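Local structure of phospholyase (Arthrobacter aurescens, 5G4I) at residues A[200-205]-A[210-215]; A[129-134]-A[274-279]; A[157-160]-A[166-169]; A[399-404]-A[411-416]. The protein is a pyridoxal-phosphate-dependent phospholyase of the class III aminotransferase family that eliminates phosphate from ethanolamine phosphate, leaving acetaldehyde and ammonia. All blocks are in the same frame, centred on the assembly; numbering follows the deposited sequence.

In the fold
Contacts 1, 2 and 3 gather round the seven-strand mixed sheet that runs from strand 113-117 to strand 171-174, with centres 14 to 19 Å apart. Contact 1 meets both others directly: V214 packs on A131 of contact 2, and H210 touches A169 of contact 3. Along the chain, contact 3 and then contact 1 are nested inside the loop that contact 2 closes between residues 134 and 274. Contact 4 comes last, in the second mixed sheet, its centre about 27 Å from that of contact 3 and 35 Å from that of contact 1. The first three belong to the large, cofactor-binding domain and contact 4 to the small one, the layout of fold-type I pyridoxal phosphate enzymes.

Contact 1: A[200-205]-A[210-215]; sequences AAIASL and HGVSVF
L205 O receives two backbone amides at once, H210 N at 3.0 Å and G211 N at 3.2 Å. The first donor comes in nearly along the C=O axis, the second from well above the carbonyl plane, and both bonds are clearly bent. Beyond this polar end, aliphatic groups take over. V212 CG2 reaches I202 CG2 at 3.9 Å, the two side chains crossing at about a right angle. This methyl faces the helix because CG1 takes the position anti to the V212 backbone N (chi1 180°), which sets CG2 anti to the carbonyl carbon. L205 CB rests 3.6 Å from G211 O, while L205 CD2 meets H210 CD2 at 4.0 Å. I202 and V212 suit a buried seam, their beta branches placing methyls close to the backbone where the two segments meet; G211 suits the turn because its positive phi (+62°) is easily reached without a side chain.

Further out, I202 and L205 both rest on L141 of strand 140-143, and S204 OG accepts a hydrogen bond from R172 NE on the helix's flank. The backbone of H210 is bonded to T138. The contact forms the connection from helix 187-207 into strand 214-217 of the large-domain sheet. Its chemistry implies a division of labour: two directional bonds to one carbonyl fix the course of the turn, and nondirectional methyl packing seats the helix beside it.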
loop_
_atom_site.group_PDB
_atom_site.type_symbol
_atom_site.label_atom_id
_atom_site.label_comp_id
_atom_site.label_asym_id
_atom_site.label_seq_id
_atom_site.Cartn_x
_atom_site.Cartn_y
_atom_site.Cartn_z
ATOM N N ALA A 200 22.847 26.579 0.668
ATOM C CA ALA A 200 21.786 27.597 0.688
ATOM C C ALA A 200 20.427 27.029 1.051
ATOM O O ALA A 200 19.580 27.602 1.764
ATOM C CB ALA A 200 21.747 28.404 -0.631
ATOM N N ALA A 201 20.105 25.858 0.448
ATOM C CA ALA A 201 18.821 25.196 0.696
ATOM C C ALA A 201 18.679 24.837 2.185
ATOM O O ALA A 201 17.596 25.019 2.818
ATOM C CB ALA A 201 18.741 23.887 -0.134
ATOM N N ILE A 202 19.735 24.272 2.760
ATOM C CA ILE A 202 19.752 23.905 4.179
ATOM C C ILE A 202 19.540 25.134 5.108
ATOM O O ILE A 202 18.738 25.116 6.040
ATOM C CB ILE A 202 21.050 23.087 4.550
ATOM C CG1 ILE A 202 20.985 21.687 3.913
ATOM C CG2 ILE A 202 21.261 23.011 6.039
ATOM C CD1 ILE A 202 22.250 20.857 4.162
ATOM N N ALA A 203 20.318 26.191 4.790
ATOM C CA ALA A 203 20.218 27.430 5.592
ATOM C C ALA A 203 18.790 27.972 5.504
ATOM O O ALA A 203 18.285 28.526 6.526
ATOM C CB ALA A 203 21.245 28.426 5.142
ATOM N N SER A 204 18.151 27.916 4.315
ATOM C CA SER A 204 16.799 28.462 4.067
ATOM C C SER A 204 15.777 27.676 4.898
ATOM O O SER A 204 14.869 28.226 5.537
ATOM C CB SER A 204 16.488 28.406 2.598
ATOM O OG SER A 204 15.151 28.859 2.320
ATOM N N LEU A 205 15.861 26.319 4.907
ATOM C CA LEU A 205 15.033 25.433 5.728
ATOM C C LEU A 205 15.132 25.745 7.210
ATOM O O LEU A 205 14.123 25.694 7.951
ATOM C CB LEU A 205 15.293 23.927 5.468
ATOM C CG LEU A 205 14.781 23.406 4.115
ATOM C CD1 LEU A 205 15.356 22.030 3.855
ATOM C CD2 LEU A 205 13.258 23.392 4.112
ATOM N N HIS A 210 11.816 24.834 9.700
ATOM C CA HIS A 210 11.622 23.408 9.400
ATOM C C HIS A 210 12.778 22.525 9.784
ATOM O O HIS A 210 12.620 21.322 10.059
ATOM C CB HIS A 210 11.356 23.225 7.899
ATOM C CG HIS A 210 10.360 24.175 7.310
ATOM N ND1 HIS A 210 9.015 24.172 7.595
ATOM C CD2 HIS A 210 10.564 25.191 6.463
ATOM C CE1 HIS A 210 8.435 25.154 6.932
ATOM N NE2 HIS A 210 9.346 25.768 6.218
ATOM N N GLY A 211 14.014 23.053 9.790
ATOM C CA GLY A 211 15.174 22.245 9.957
ATOM C C GLY A 211 15.322 21.227 8.806
ATOM O O GLY A 211 14.592 21.334 7.810
ATOM N N VAL A 212 16.254 20.295 8.935
ATOM C CA VAL A 212 16.437 19.265 7.867
ATOM C C VAL A 212 16.110 17.899 8.481
ATOM O O VAL A 212 16.786 17.385 9.404
ATOM C CB VAL A 212 17.892 19.273 7.332
ATOM C CG1 VAL A 212 18.030 18.183 6.231
ATOM C CG2 VAL A 212 18.267 20.647 6.800
ATOM N N SER A 213 15.073 17.219 7.915
ATOM C CA SER A 213 14.730 15.842 8.267
ATOM C C SER A 213 15.490 14.813 7.341
ATOM O O SER A 213 16.115 13.891 7.845
ATOM C CB SER A 213 13.198 15.605 8.205
ATOM O OG SER A 213 12.895 14.260 8.601
ATOM N N VAL A 214 15.405 15.038 6.046
ATOM C CA VAL A 214 15.946 14.043 5.088
ATOM C C VAL A 214 16.479 14.689 3.805
ATOM O O VAL A 214 15.975 15.748 3.347
ATOM C CB VAL A 214 14.904 13.005 4.637
ATOM C CG1 VAL A 214 14.328 12.216 5.782
ATOM C CG2 VAL A 214 13.837 13.536 3.840
ATOM N N PHE A 215 17.397 13.958 3.143
ATOM C CA PHE A 215 17.635 14.002 1.676
ATOM C C PHE A 215 17.153 12.653 1.121
ATOM O O PHE A 215 17.600 11.603 1.627
ATOM C CB PHE A 215 19.168 14.212 1.391
ATOM C CG PHE A 215 19.595 14.015 -0.033
ATOM C CD1 PHE A 215 19.078 14.785 -1.026
ATOM C CD2 PHE A 215 20.615 13.077 -0.362
ATOM C CE1 PHE A 215 19.531 14.683 -2.370
ATOM C CE2 PHE A 215 21.009 12.955 -1.669
ATOM C CZ PHE A 215 20.504 13.741 -2.679
#

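Contact 2: A[129-134]-A[274-279]; sequences RIARQH and PELVTM
A131 on helix 120-135 and L276 on strand 276-279 are the nearest backbone positions, their CA atoms 8.7 Å apart, so helix and strand meet through side chains and no hydrogen bond passes between them. L276 does the bridging with both ends of its fork: CD1 lies 4.2 Å from A131 CB, and CD2 lies 4.3 Å from I130 CG2. L276 CB already points to the helix; with CG anti to the carbonyl carbon (chi1 -72°), the fork lays one methyl against each of two successive helical residues. The residue types fit this geometry. The small side chain of A131 lets the helix come close to the sheet, I130 offers a branch methyl directed at the strand, and the long, forked leucine spans the gap.

This is helix-on-sheet packing in the large domain of a fold-type I pyridoxal phosphate enzyme, where helices cover a central, mostly parallel sheet. Strand 276-279 runs between strands 247-251 and 290-294, L276 bonding through its backbone to S250 and V277 to V293. The cofactor lies about 13 Å from the L276 side chain, so the contact belongs to the framework rather than to the pocket; T278 is linked to the pocket, its OG1 hydrogen-bonded to OD1 of N124, which lines it. On the helix, R129 NE forms a salt bridge with E165 OE2 of the second subunit, and the same carboxylate oxygen also accepts a hydrogen bond from Q133 NE2.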
loop_
_atom_site.group_PDB
_atom_site.type_symbol
_atom_site.label_atom_id
_atom_site.label_comp_id
_atom_site.label_asym_id
_atom_site.label_seq_id
_atom_site.Cartn_x
_atom_site.Cartn_y
_atom_site.Cartn_z
ATOM N N ARG A 129 8.138 9.287 7.660
ATOM C CA ARG A 129 7.554 9.305 9.015
ATOM C C ARG A 129 8.563 8.950 10.084
ATOM O O ARG A 129 8.692 9.667 11.165
ATOM C CB ARG A 129 6.268 8.442 9.011
ATOM C CG ARG A 129 5.461 8.525 10.365
ATOM C CD ARG A 129 4.160 7.691 10.296
ATOM N NE ARG A 129 3.523 7.714 11.642
ATOM C CZ ARG A 129 2.823 6.725 12.197
ATOM N NH1 ARG A 129 2.459 5.665 11.501
ATOM N NH2 ARG A 129 2.396 6.826 13.456
ATOM N N ILE A 130 9.302 7.878 9.912
ATOM C CA ILE A 130 10.443 7.497 10.849
ATOM C C ILE A 130 11.368 8.661 10.939
ATOM O O ILE A 130 11.760 9.040 12.105
ATOM C CB ILE A 130 11.145 6.232 10.297
ATOM C CG1 ILE A 130 10.264 4.973 10.416
ATOM C CG2 ILE A 130 12.470 6.000 11.077
ATOM C CD1 ILE A 130 10.745 3.785 9.517
ATOM N N ALA A 131 11.797 9.233 9.843
ATOM C CA ALA A 131 12.769 10.315 9.868
ATOM C C ALA A 131 12.237 11.539 10.611
ATOM O O ALA A 131 12.994 12.181 11.437
ATOM C CB ALA A 131 13.251 10.683 8.471
ATOM N N ARG A 132 11.018 11.985 10.300
ATOM C CA ARG A 132 10.435 13.249 10.961
ATOM C C ARG A 132 10.402 13.013 12.471
ATOM O O ARG A 132 10.808 13.947 13.284
ATOM C CB ARG A 132 8.969 13.445 10.421
ATOM C CG ARG A 132 8.386 14.775 10.516
ATOM C CD ARG A 132 6.986 14.783 9.940
ATOM N NE ARG A 132 6.898 14.323 8.559
ATOM C CZ ARG A 132 6.296 13.199 8.123
ATOM N NH1 ARG A 132 5.699 12.389 8.913
ATOM N NH2 ARG A 132 6.333 12.976 6.802
ATOM N N GLN A 133 9.987 11.861 12.966
ATOM C CA GLN A 133 9.920 11.619 14.427
ATOM C C GLN A 133 11.305 11.521 15.058
ATOM O O GLN A 133 11.547 12.047 16.201
ATOM C CB GLN A 133 9.180 10.319 14.765
ATOM C CG GLN A 133 7.697 10.260 14.334
ATOM C CD GLN A 133 6.927 9.084 14.909
ATOM O OE1 GLN A 133 7.462 8.329 15.777
ATOM N NE2 GLN A 133 5.689 8.864 14.454
ATOM N N HIS A 134 12.275 10.914 14.372
ATOM C CA HIS A 134 13.625 10.757 14.933
ATOM C C HIS A 134 14.406 12.088 14.987
ATOM O O HIS A 134 15.054 12.398 16.020
ATOM C CB HIS A 134 14.461 9.802 14.040
ATOM C CG HIS A 134 15.888 9.687 14.471
ATOM N ND1 HIS A 134 16.958 10.321 13.898
ATOM C CD2 HIS A 134 16.365 9.003 15.530
ATOM C CE1 HIS A 134 18.069 10.040 14.602
ATOM N NE2 HIS A 134 17.727 9.239 15.598
ATOM N N PRO A 274 23.383 4.934 3.481
ATOM C CA PRO A 274 22.157 5.532 4.017
ATOM C C PRO A 274 21.665 4.919 5.318
ATOM O O PRO A 274 21.884 3.714 5.581
ATOM C CB PRO A 274 21.120 5.288 2.890
ATOM C CG PRO A 274 21.841 4.758 1.798
ATOM C CD PRO A 274 23.138 4.152 2.265
ATOM N N GLU A 275 20.918 5.702 6.119
ATOM C CA GLU A 275 20.238 5.234 7.290
ATOM C C GLU A 275 18.939 4.434 6.975
ATOM O O GLU A 275 18.490 3.616 7.778
ATOM C CB GLU A 275 19.896 6.303 8.310
ATOM C CG GLU A 275 21.117 7.002 8.901
ATOM C CD GLU A 275 21.580 8.229 8.131
ATOM O OE1 GLU A 275 21.332 8.435 6.911
ATOM O OE2 GLU A 275 22.327 9.093 8.770
ATOM N N LEU A 276 18.348 4.786 5.807
ATOM C CA LEU A 276 17.047 4.223 5.397
ATOM C C LEU A 276 17.135 3.940 3.890
ATOM O O LEU A 276 17.665 4.753 3.106
ATOM C CB LEU A 276 15.925 5.322 5.569
ATOM C CG LEU A 276 15.558 5.630 7.075
ATOM C CD1 LEU A 276 15.042 7.089 7.243
ATOM C CD2 LEU A 276 14.578 4.616 7.598
ATOM N N VAL A 277 16.612 2.743 3.537
ATOM C CA VAL A 277 16.583 2.260 2.103
ATOM C C VAL A 277 15.164 1.773 1.802
ATOM O O VAL A 277 14.635 0.958 2.550
ATOM C CB VAL A 277 17.634 1.135 1.827
ATOM C CG1 VAL A 277 17.568 0.728 0.380
ATOM C CG2 VAL A 277 19.019 1.594 2.194
ATOM N N THR A 278 14.559 2.345 0.760
ATOM C CA THR A 278 13.161 1.935 0.385
ATOM C C THR A 278 13.205 1.162 -0.943
ATOM O O THR A 278 14.068 1.335 -1.788
ATOM C CB THR A 278 12.245 3.181 0.296
ATOM O OG1 THR A 278 12.783 4.061 -0.681
ATOM C CG2 THR A 278 12.143 3.906 1.644
ATOM N N MET A 279 12.196 0.309 -1.141
ATOM C CA MET A 279 12.159 -0.579 -2.321
ATOM C C MET A 279 10.686 -0.946 -2.602
ATOM O O MET A 279 9.766 -0.798 -1.780
ATOM C CB MET A 279 13.072 -1.761 -2.114
ATOM C CG MET A 279 12.653 -2.585 -1.019
ATOM S SD MET A 279 13.975 -3.801 -0.440
ATOM C CE MET A 279 15.119 -2.996 0.013
#

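Contact 3: A[157-160]-A[166-169]; sequences ITTG and PLGA
L167 CD1 meets the backbone of I157 and T158 and the CG2 methyl of T159, coming within 3.9 Å of I157 C, 3.9 Å of T158 O and 4.0 Å of T159 CG2. The leucine extends across to this corner because CG stands anti to its backbone N (chi1 -167°), and its side chain slants over that of T159, methyl against methyl. T159 shows how a two-faced residue serves such a place: OG1 is hydrogen-bonded to S143 O and S146 N, which fixes the rotation about chi1 and turns CG2 to the leucine. I157 behaves differently. Its CB points away from L167, and the side chain packs instead on V140 and V142 of strand 140-143 and on V171, so L167 touches it through the main chain.

No hydrogen bond joins the two segments directly; nearby, T158 OG1 is bonded to L154 O, and the backbone of G168 to that of E156. The contact folds back upon itself the irregular connection between helix 152-155 and strand 171-174, the outermost strand, within this chain, at its end of the large-domain sheet. The T158 side chain is about 9 Å from the bound pyridoxal phosphate, which places this loop of the aminotransferase-type fold near the cofactor site.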
loop_
_atom_site.group_PDB
_atom_site.type_symbol
_atom_site.label_atom_id
_atom_site.label_comp_id
_atom_site.label_asym_id
_atom_site.label_seq_id
_atom_site.Cartn_x
_atom_site.Cartn_y
_atom_site.Cartn_z
ATOM N N ILE A 157 5.943 16.898 -1.893
ATOM C CA ILE A 157 7.379 17.038 -2.235
ATOM C C ILE A 157 7.628 16.774 -3.713
ATOM O O ILE A 157 8.762 16.815 -4.168
ATOM C CB ILE A 157 8.273 16.134 -1.334
ATOM C CG1 ILE A 157 8.245 14.651 -1.778
ATOM C CG2 ILE A 157 7.942 16.292 0.121
ATOM C CD1 ILE A 157 9.118 13.702 -0.979
ATOM N N THR A 158 6.566 16.439 -4.514
ATOM C CA THR A 158 6.701 16.011 -5.902
ATOM C C THR A 158 7.030 17.164 -6.874
ATOM O O THR A 158 6.304 18.167 -6.906
ATOM C CB THR A 158 5.421 15.290 -6.370
ATOM O OG1 THR A 158 5.224 14.081 -5.583
ATOM C CG2 THR A 158 5.464 14.901 -7.803
ATOM N N THR A 159 8.106 16.996 -7.702
ATOM C CA THR A 159 8.555 18.004 -8.664
ATOM C C THR A 159 8.505 17.498 -10.122
ATOM O O THR A 159 8.530 18.377 -11.065
ATOM C CB THR A 159 9.935 18.471 -8.307
ATOM O OG1 THR A 159 10.830 17.340 -8.319
ATOM C CG2 THR A 159 9.969 19.183 -6.954
ATOM N N GLY A 160 8.451 16.200 -10.390
ATOM C CA GLY A 160 8.577 15.646 -11.729
ATOM C C GLY A 160 7.318 15.145 -12.344
ATOM O O GLY A 160 7.342 14.536 -13.460
ATOM N N PRO A 166 0.333 22.489 -3.939
ATOM C CA PRO A 166 1.489 23.300 -4.185
ATOM C C PRO A 166 2.729 22.674 -3.454
ATOM O O PRO A 166 2.551 21.916 -2.465
ATOM C CB PRO A 166 1.131 24.667 -3.477
ATOM C CG PRO A 166 -0.328 24.703 -3.501
ATOM C CD PRO A 166 -0.751 23.228 -3.278
ATOM N N LEU A 167 3.919 22.910 -4.015
ATOM C CA LEU A 167 5.116 22.368 -3.346
ATOM C C LEU A 167 5.120 22.838 -1.913
ATOM O O LEU A 167 4.956 24.109 -1.596
ATOM C CB LEU A 167 6.410 22.809 -4.050
ATOM C CG LEU A 167 7.715 22.061 -3.630
ATOM C CD1 LEU A 167 7.636 20.606 -4.099
ATOM C CD2 LEU A 167 8.971 22.769 -4.140
ATOM N N GLY A 168 5.378 21.959 -0.942
ATOM C CA GLY A 168 5.345 22.313 0.473
ATOM C C GLY A 168 6.367 23.346 0.898
ATOM O O GLY A 168 7.497 23.357 0.365
ATOM N N ALA A 169 5.957 24.174 1.886
ATOM C CA ALA A 169 6.969 25.145 2.370
ATOM C C ALA A 169 8.160 24.502 3.045
ATOM O O ALA A 169 9.231 25.147 3.134
ATOM C CB ALA A 169 6.286 26.057 3.403
#

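Contact 4: A[399-404]-A[411-416]; sequences VLISRV and LKMRPP. With PO4 (phosphate ion), chain D.
I401 and the pair L411 and M413 form the close-packed side of this hairpin: I401 CD1 lies 3.8 Å from L411 CG, and I401 CG2 3.6 Å from M413 CG, these two side chains running side by side. Beta-branched I401 and the flexible methionine suit this buried seam. The backbones join antiparallel at the hydrogen-bonded pair S402 and K412: K412 N gives S402 O a 2.9 Å bond, and S402 N returns a weak one of 3.4 Å to K412 O, both nearly straight. Packing is tight again along the chain of K412, whose CE lies 3.4 Å from V404 CG1, whereas partly exposed S402 and R403 form the looser part.

The polar side, that of S402 and K412, holds a phosphate ion, probably from the crystallisation liquor. Long, positively charged chains suit K412 and R414, reaching the anion with several donors. R414 starts with CG anti to its backbone N (chi1 177°) and bends at chi3, bringing its guanidinium edge to the ion: NH1 bonds O1 at 2.8 Å and NH2 bonds O2 at 3.0 Å, while K412 NZ, above one guanidinium face but offset toward its rim, lies 3.2 Å from O3. Y61 OH, Q254 NE2 and R90 NH1 of the second subunit complete the cradle, consistent with a site for the substrate's phosphate; Y61 O and Q254 OE1 also hold the arginine. An alanine in place of R414 would remove both guanidinium bonds and is likely to leave the anion without its two-pronged grip.

The hairpin lies between strands 56-59 and 368-373 in the small-domain sheet, with L411 packed against helices 384-396 and 421-436.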
loop_
_atom_site.group_PDB
_atom_site.type_symbol
_atom_site.label_atom_id
_atom_site.label_comp_id
_atom_site.label_asym_id
_atom_site.label_seq_id
_atom_site.Cartn_x
_atom_site.Cartn_y
_atom_site.Cartn_z
ATOM N N VAL A 399 9.182 -3.857 -30.580
ATOM C CA VAL A 399 10.042 -3.579 -29.349
ATOM C C VAL A 399 9.345 -2.525 -28.500
ATOM O O VAL A 399 9.038 -1.435 -28.971
ATOM C CB VAL A 399 11.502 -3.165 -29.700
ATOM C CG1 VAL A 399 12.367 -3.085 -28.408
ATOM C CG2 VAL A 399 12.131 -4.157 -30.700
ATOM N N LEU A 400 9.182 -2.808 -27.189
ATOM C CA LEU A 400 8.573 -1.857 -26.244
ATOM C C LEU A 400 9.646 -1.060 -25.487
ATOM O O LEU A 400 10.439 -1.657 -24.762
ATOM C CB LEU A 400 7.655 -2.611 -25.212
ATOM C CG LEU A 400 6.596 -3.510 -25.817
ATOM C CD1 LEU A 400 5.844 -4.238 -24.675
ATOM C CD2 LEU A 400 5.681 -2.735 -26.739
ATOM N N ILE A 401 9.706 0.247 -25.668
ATOM C CA ILE A 401 10.539 1.192 -24.969
ATOM C C ILE A 401 9.716 2.450 -24.561
ATOM O O ILE A 401 8.545 2.575 -24.940
ATOM C CB ILE A 401 11.800 1.555 -25.783
ATOM C CG1 ILE A 401 11.444 2.271 -27.100
ATOM C CG2 ILE A 401 12.737 0.356 -25.978
ATOM C CD1 ILE A 401 12.610 2.973 -27.730
ATOM N N SER A 402 10.297 3.309 -23.805
ATOM C CA SER A 402 9.644 4.547 -23.366
ATOM C C SER A 402 10.645 5.725 -23.320
ATOM O O SER A 402 11.735 5.730 -23.905
ATOM C CB SER A 402 8.940 4.360 -22.023
ATOM O OG SER A 402 7.921 5.387 -21.867
ATOM N N ARG A 403 10.275 6.803 -22.596
ATOM C CA ARG A 403 11.158 7.975 -22.391
ATOM C C ARG A 403 11.027 8.611 -21.021
ATOM O O ARG A 403 10.008 8.339 -20.310
ATOM C CB ARG A 403 10.902 9.056 -23.449
ATOM C CG ARG A 403 9.459 9.504 -23.491
ATOM C CD ARG A 403 9.240 10.724 -24.422
ATOM N NE ARG A 403 7.812 10.972 -24.701
ATOM C CZ ARG A 403 7.384 11.907 -25.581
ATOM N NH1 ARG A 403 8.259 12.747 -26.222
ATOM N NH2 ARG A 403 6.081 12.012 -25.843
ATOM N N VAL A 404 12.008 9.411 -20.662
ATOM C CA VAL A 404 12.057 10.128 -19.398
ATOM C C VAL A 404 12.644 11.510 -19.611
ATOM O O VAL A 404 13.224 11.812 -20.661
ATOM C CB VAL A 404 12.938 9.397 -18.296
ATOM C CG1 VAL A 404 12.208 8.264 -17.695
ATOM C CG2 VAL A 404 14.297 9.002 -18.727
ATOM N N LEU A 411 15.485 8.569 -24.340
ATOM C CA LEU A 411 14.931 7.262 -24.689
ATOM C C LEU A 411 15.416 6.265 -23.660
ATOM O O LEU A 411 16.608 6.303 -23.348
ATOM C CB LEU A 411 15.388 7.002 -26.196
ATOM C CG LEU A 411 14.610 6.128 -27.047
ATOM C CD1 LEU A 411 13.239 6.717 -27.375
ATOM C CD2 LEU A 411 15.368 5.865 -28.299
ATOM N N LYS A 412 14.472 5.533 -23.053
ATOM C CA LYS A 412 14.733 4.706 -21.879
ATOM C C LYS A 412 14.520 3.242 -22.157
ATOM O O LYS A 412 13.429 2.848 -22.637
ATOM C CB LYS A 412 13.786 5.047 -20.831
ATOM C CG LYS A 412 13.942 4.289 -19.542
ATOM C CD LYS A 412 12.589 4.031 -18.934
ATOM C CE LYS A 412 12.205 4.900 -17.791
ATOM N NZ LYS A 412 11.109 4.307 -17.002
ATOM N N MET A 413 15.493 2.449 -21.687
ATOM C CA MET A 413 15.420 0.972 -21.909
ATOM C C MET A 413 15.840 0.257 -20.659
ATOM O O MET A 413 16.908 0.609 -20.077
ATOM C CB MET A 413 16.360 0.690 -22.955
ATOM C CG MET A 413 15.786 1.230 -24.261
ATOM S SD MET A 413 16.779 1.651 -25.639
ATOM C CE MET A 413 18.548 1.697 -25.612
ATOM N N ARG A 414 14.952 -0.613 -20.217
ATOM C CA ARG A 414 14.974 -1.128 -18.835
ATOM C C ARG A 414 14.173 -2.403 -18.883
ATOM O O ARG A 414 13.114 -2.497 -18.319
ATOM C CB ARG A 414 14.384 -0.055 -17.835
ATOM C CG ARG A 414 14.277 -0.492 -16.322
ATOM C CD ARG A 414 13.281 0.350 -15.473
ATOM N NE ARG A 414 11.946 0.082 -16.030
ATOM C CZ ARG A 414 10.846 0.794 -15.700
ATOM N NH1 ARG A 414 10.847 1.604 -14.602
ATOM N NH2 ARG A 414 9.653 0.572 -16.219
ATOM N N PRO A 415 14.785 -3.474 -19.450
ATOM C CA PRO A 415 14.023 -4.758 -19.628
ATOM C C PRO A 415 13.942 -5.637 -18.397
ATOM O O PRO A 415 14.756 -5.370 -17.443
ATOM C CB PRO A 415 14.847 -5.459 -20.723
ATOM C CG PRO A 415 16.259 -4.963 -20.508
ATOM C CD PRO A 415 16.106 -3.516 -20.135
ATOM N N PRO A 416 13.115 -6.659 -18.326
ATOM C CA PRO A 416 13.255 -7.731 -17.315
ATOM C C PRO A 416 14.726 -8.170 -17.191
ATOM O O PRO A 416 15.483 -8.161 -18.187
ATOM C CB PRO A 416 12.320 -8.849 -17.829
ATOM C CG PRO A 416 11.278 -8.032 -18.631
ATOM C CD PRO A 416 12.052 -6.963 -19.338
HETATM P P PO4 D . 7.696 3.370 -14.535
HETATM O O1 PO4 D . 8.988 3.537 -13.985
HETATM O O2 PO4 D . 7.302 1.943 -14.909
HETATM O O3 PO4 D . 8.079 3.835 -15.936
HETATM O O4 PO4 D . 6.535 4.143 -13.965
#